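Side-chain contacts in exopolygalacturonase (Yersinia enterocolitica, PDB 2UVF), which probably hydrolyses polygalacturonan, the backbone of pectin, from the ends of its chains and holds digalacturonic acid in its active-site cleft: residues E221-Y226 and V312-S317; G305-N310 and N351-G356. All coordinates share one frame; numbering follows the deposited sequence.

Interaction 1 of 2, residues E221-Y226 and V312-S317; sequences ENPDDY and VEKAVS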
# COMPACT_ATOMS: atom_id res chain seq x y z
N GLU A 221 1.01 -25.07 -6.24
CA GLU A 221 -0.27 -25.28 -5.58
C GLU A 221 -0.17 -26.35 -4.47
O GLU A 221 -1.15 -26.66 -3.80
CB GLU A 221 -1.38 -25.57 -6.61
CG GLU A 221 -1.38 -26.99 -7.22
CD GLU A 221 -0.29 -27.23 -8.28
OE1 GLU A 221 0.85 -26.73 -8.12
OE2 GLU A 221 -0.57 -27.95 -9.26
N ASN A 222 1.04 -26.89 -4.28
CA ASN A 222 1.34 -27.92 -3.28
C ASN A 222 1.63 -27.28 -1.93
O ASN A 222 2.65 -26.61 -1.78
CB ASN A 222 2.56 -28.75 -3.73
CG ASN A 222 2.82 -29.98 -2.85
OD1 ASN A 222 2.11 -30.25 -1.89
ND2 ASN A 222 3.84 -30.73 -3.20
N PRO A 223 0.74 -27.50 -0.94
CA PRO A 223 0.99 -26.98 0.41
C PRO A 223 2.35 -27.37 1.01
O PRO A 223 2.76 -26.76 2.01
CB PRO A 223 -0.15 -27.57 1.24
CG PRO A 223 -1.20 -27.94 0.28
CD PRO A 223 -0.52 -28.26 -1.02
N ASP A 224 3.04 -28.34 0.41
CA ASP A 224 4.32 -28.89 0.91
C ASP A 224 5.52 -28.05 0.57
O ASP A 224 6.57 -28.15 1.22
CB ASP A 224 4.57 -30.28 0.33
CG ASP A 224 3.74 -31.35 1.00
OD1 ASP A 224 3.11 -31.09 2.05
OD2 ASP A 224 3.75 -32.48 0.47
N ASP A 225 5.36 -27.22 -0.46
CA ASP A 225 6.42 -26.35 -0.94
C ASP A 225 6.47 -25.02 -0.19
O ASP A 225 7.26 -24.14 -0.52
CB ASP A 225 6.26 -26.12 -2.43
CG ASP A 225 6.89 -27.21 -3.26
OD1 ASP A 225 8.15 -27.35 -3.18
OD2 ASP A 225 6.14 -27.92 -3.98
N TYR A 226 5.62 -24.89 0.82
CA TYR A 226 5.56 -23.72 1.70
C TYR A 226 5.64 -24.24 3.14
O TYR A 226 4.60 -24.53 3.76
CB TYR A 226 4.26 -22.91 1.48
CG TYR A 226 3.96 -22.55 0.02
CD1 TYR A 226 4.39 -21.33 -0.52
CD2 TYR A 226 3.24 -23.41 -0.81
CE1 TYR A 226 4.12 -20.98 -1.85
CE2 TYR A 226 2.96 -23.08 -2.14
CZ TYR A 226 3.40 -21.86 -2.65
OH TYR A 226 3.13 -21.52 -3.96
N VAL A 312 -6.00 -25.08 2.86
CA VAL A 312 -7.12 -25.20 3.83
C VAL A 312 -7.50 -26.68 4.06
O VAL A 312 -7.66 -27.10 5.21
CB VAL A 312 -8.35 -24.30 3.46
CG1 VAL A 312 -9.50 -24.48 4.43
CG2 VAL A 312 -7.94 -22.82 3.40
N GLU A 313 -7.61 -27.46 2.99
CA GLU A 313 -7.85 -28.90 3.12
C GLU A 313 -6.75 -29.63 3.94
O GLU A 313 -7.06 -30.47 4.78
CB GLU A 313 -8.05 -29.53 1.73
CG GLU A 313 -9.29 -28.93 1.01
CD GLU A 313 -9.61 -29.58 -0.33
OE1 GLU A 313 -8.74 -30.32 -0.86
OE2 GLU A 313 -10.73 -29.34 -0.85
N LYS A 314 -5.49 -29.28 3.73
CA LYS A 314 -4.39 -29.86 4.50
C LYS A 314 -4.44 -29.48 5.98
O LYS A 314 -4.26 -30.33 6.85
CB LYS A 314 -3.04 -29.50 3.87
CG LYS A 314 -1.85 -29.85 4.76
CD LYS A 314 -0.58 -30.09 3.97
CE LYS A 314 0.39 -30.95 4.79
NZ LYS A 314 -0.11 -32.38 4.92
N ALA A 315 -4.69 -28.20 6.27
CA ALA A 315 -4.80 -27.70 7.64
C ALA A 315 -5.92 -28.38 8.44
O ALA A 315 -5.74 -28.69 9.62
CB ALA A 315 -5.01 -26.20 7.62
N VAL A 316 -7.06 -28.60 7.79
CA VAL A 316 -8.25 -29.23 8.40
C VAL A 316 -8.06 -30.75 8.74
O VAL A 316 -8.52 -31.22 9.79
CB VAL A 316 -9.51 -28.98 7.51
CG1 VAL A 316 -10.66 -29.93 7.84
CG2 VAL A 316 -9.98 -27.52 7.65
N SER A 317 -7.36 -31.48 7.87
CA SER A 317 -7.08 -32.89 8.11
C SER A 317 -6.07 -33.06 9.23
O SER A 317 -6.04 -34.10 9.90
CB SER A 317 -6.63 -33.59 6.83
OG SER A 317 -5.47 -32.99 6.31

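Interaction 2 of 2, residues G305-N310 and N351-G356; sequences GILAKN and NPAFHG. With ADA (alpha-D-galactopyranuronic acid), chain C; ADA (alpha-D-galactopyranuronic acid), chain B.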
# COMPACT_ATOMS: atom_id res chain seq x y z
N GLY A 305 -10.55 -22.21 -4.59
CA GLY A 305 -9.11 -22.06 -4.44
C GLY A 305 -8.32 -22.94 -5.37
O GLY A 305 -8.86 -23.84 -6.01
N ILE A 306 -7.04 -22.66 -5.45
CA ILE A 306 -6.08 -23.55 -6.08
C ILE A 306 -5.06 -23.84 -4.96
O ILE A 306 -5.24 -24.80 -4.22
CB ILE A 306 -5.43 -22.96 -7.34
CG1 ILE A 306 -6.50 -22.54 -8.37
CG2 ILE A 306 -4.44 -23.94 -7.95
CD1 ILE A 306 -5.89 -22.00 -9.71
N LEU A 307 -4.02 -23.01 -4.82
CA LEU A 307 -3.17 -23.08 -3.63
C LEU A 307 -3.96 -22.92 -2.32
O LEU A 307 -3.69 -23.62 -1.36
CB LEU A 307 -2.04 -22.08 -3.68
CG LEU A 307 -1.14 -22.11 -2.46
CD1 LEU A 307 -0.44 -23.48 -2.31
CD2 LEU A 307 -0.15 -20.98 -2.49
N ALA A 308 -4.94 -22.03 -2.31
CA ALA A 308 -5.75 -21.76 -1.12
C ALA A 308 -6.69 -22.92 -0.75
O ALA A 308 -6.93 -23.15 0.44
CB ALA A 308 -6.54 -20.49 -1.30
N LYS A 309 -7.23 -23.60 -1.77
CA LYS A 309 -8.02 -24.84 -1.59
C LYS A 309 -7.18 -25.89 -0.85
O LYS A 309 -7.61 -26.39 0.19
CB LYS A 309 -8.46 -25.39 -2.94
CG LYS A 309 -9.22 -26.71 -2.88
CD LYS A 309 -9.52 -27.19 -4.29
CE LYS A 309 -10.41 -28.42 -4.31
NZ LYS A 309 -11.10 -28.57 -5.65
N ASN A 310 -6.00 -26.18 -1.39
CA ASN A 310 -5.10 -27.23 -0.94
C ASN A 310 -4.53 -27.02 0.46
O ASN A 310 -4.41 -27.97 1.23
CB ASN A 310 -3.98 -27.44 -1.96
CG ASN A 310 -4.49 -27.96 -3.31
OD1 ASN A 310 -5.64 -28.34 -3.45
ND2 ASN A 310 -3.61 -27.98 -4.30
N ASN A 351 -3.04 -12.79 -8.06
CA ASN A 351 -3.53 -14.06 -7.51
C ASN A 351 -2.87 -14.58 -6.20
O ASN A 351 -2.39 -15.72 -6.18
CB ASN A 351 -3.40 -15.14 -8.61
CG ASN A 351 -4.40 -16.27 -8.46
OD1 ASN A 351 -4.44 -17.18 -9.29
ND2 ASN A 351 -5.24 -16.21 -7.45
N PRO A 352 -2.89 -13.78 -5.10
CA PRO A 352 -2.25 -14.29 -3.89
C PRO A 352 -3.19 -15.29 -3.24
O PRO A 352 -4.41 -15.15 -3.33
CB PRO A 352 -2.13 -13.03 -3.03
CG PRO A 352 -3.36 -12.23 -3.37
CD PRO A 352 -3.52 -12.47 -4.87
N ALA A 353 -2.64 -16.31 -2.58
CA ALA A 353 -3.47 -17.25 -1.82
C ALA A 353 -4.06 -16.60 -0.55
O ALA A 353 -5.15 -16.95 -0.13
CB ALA A 353 -2.68 -18.54 -1.49
N PHE A 354 -3.36 -15.63 0.02
CA PHE A 354 -3.84 -14.90 1.20
C PHE A 354 -3.60 -13.39 0.92
O PHE A 354 -4.32 -12.81 0.06
CB PHE A 354 -3.14 -15.45 2.45
CG PHE A 354 -3.67 -14.94 3.78
CD1 PHE A 354 -5.01 -14.72 4.00
CD2 PHE A 354 -2.78 -14.70 4.82
CE1 PHE A 354 -5.47 -14.27 5.25
CE2 PHE A 354 -3.23 -14.23 6.07
CZ PHE A 354 -4.58 -14.02 6.29
N HIS A 355 -2.58 -12.79 1.54
CA HIS A 355 -2.27 -11.37 1.37
C HIS A 355 -1.32 -11.17 0.20
O HIS A 355 -0.72 -12.13 -0.29
CB HIS A 355 -1.59 -10.75 2.62
CG HIS A 355 -2.37 -10.85 3.90
ND1 HIS A 355 -3.73 -10.63 3.97
CD2 HIS A 355 -1.96 -11.06 5.17
CE1 HIS A 355 -4.13 -10.74 5.22
NE2 HIS A 355 -3.07 -10.99 5.97
N GLY A 356 -1.15 -9.92 -0.23
CA GLY A 356 -0.22 -9.55 -1.31
C GLY A 356 1.17 -9.37 -0.74
O GLY A 356 1.83 -10.35 -0.35
C1 ADA C . -5.62 -7.42 9.69
C2 ADA C . -4.52 -6.36 9.47
C3 ADA C . -3.63 -6.84 8.31
C4 ADA C . -3.01 -8.23 8.64
C5 ADA C . -4.15 -9.25 8.93
C6 ADA C . -3.76 -10.70 9.31
O2 ADA C . -5.08 -5.06 9.22
O3 ADA C . -2.63 -5.88 8.00
O4 ADA C . -2.12 -8.16 9.76
O5 ADA C . -5.06 -8.74 9.95
O6B ADA C . -4.33 -11.18 10.32
O6A ADA C . -2.92 -11.32 8.61
C1 ADA B . -8.82 -7.16 6.02
C2 ADA B . -7.51 -7.97 6.05
C3 ADA B . -7.67 -9.04 7.15
C4 ADA B . -7.58 -8.29 8.49
C5 ADA B . -8.79 -7.33 8.53
C6 ADA B . -8.77 -6.46 9.81
O1 ADA B . -10.01 -7.98 5.83
O2 ADA B . -7.17 -8.51 4.80
O3 ADA B . -6.74 -10.14 7.03
O4 ADA B . -6.39 -7.46 8.46
O5 ADA B . -8.87 -6.47 7.31
O6B ADA B . -8.09 -5.40 9.79
O6A ADA B . -9.44 -6.85 10.80

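Interaction 1 of 2, residues E221-Y226 and V312-S317
An Asx turn in the loop between strands 215-219 and 228-230 carries P223 and D224 up against K314, on the flank of helix 307-317. Closest are P223 CB and K314 CD, 3.7 Å apart, so the lysine meets the proline ring through its hydrocarbon part. K314 CG stands anti to the backbone N (chi1 169°) and the chain stays extended through chi3, which carries its methylenes out to the ring; the bend comes only at the last torsion. There the lysine passes D224 at about a right angle, with CE 3.9 Å from D224 OD1. K314 NZ stays 4.5 Å from D224 OD1, too far for a salt bridge, so any attraction between the charges is probably modest at this exposed place. In this right-handed parallel beta-helix, the fold of family 28 glycoside hydrolases, the contact ties the loop that follows coil strand 215-219 to a helix of a much longer excursion. The turn fixes the loop from within: N222 OD1 accepts from D224 N at 3.1 Å, with the donor above the carbonyl plane. On the helix, S317 OG donates to K314 O at 3.0 Å. P223 also packs on N310 and Q311, one turn earlier along the helix.

Interaction 2 of 2, residues G305-N310 and N351-G356
A353 meets the first turn of helix 307-317 with its methyl group, which faces both L307 and A308. L307 CD2 approaches A353 CB to 3.7 Å, and CG of the same leucine is scarcely farther off. With CG anti to the backbone N (chi1 179°), the leucine extends its branch point and one methyl over the alanine. A308 closes in less tightly: its CB lies 4.3 Å from A353 CB and 4.0 Å from A353 O. All three residues are buried, and the contact between the segments is apolar; the one polar atom it touches, A353 O, accepts a hydrogen bond from R330 NH1.

Beyond A353 the chain leads straight into the sugar site. H355 NE2 donates to the carboxylate oxygen O6A of the galacturonate in chain C, 2.7 Å away and almost straight at 174°. The second galacturonate, in chain B, brings O3 to the imidazole edge, 3.2 Å from H355 CE1. At its other nitrogen the ring is held by N379 O, which receives the bond from ND1, so both nitrogens are engaged and the rotation of the ring is fixed. F354 CE2 sits 3.2 Å above the H355 imidazole plane, toward the rim, while the same F354 CE2 comes obliquely within 3.9 Å of O6A of the chain C galacturonate. D402, N406 and R240 bind the sugars as well.

Farther from the sugars, the H355 backbone N is hydrogen-bonded to S332 OG, and F354 leans on R330 and S332. The 351-356 loop links strands 348-350 and 357-360 of the parallel beta-helix, and the start of helix 307-317 lies against it, joined by backbone hydrogen bonds to N272 and G273, just past strand 268-270.

Helix 307-317 serves both interactions, its first turn in interaction 2 and its later turns in interaction 1, and the two centres lie 11 Å apart. Along the chain the segments alternate: 221-226, then 305-310, 312-317 and finally 351-356. They also touch directly, for E221 O probably accepts a hydrogen bond from N310 ND2 (2.8 Å) and the Y226 ring packs against L307 CD1. Interaction 1 is at the surface, whereas interaction 2 is buried and adjoins the digalacturonate site. The helix, inserted between coil strands, thus bridges an outer loop and the loop bearing F354 and H355 on the same side of the chain's centre.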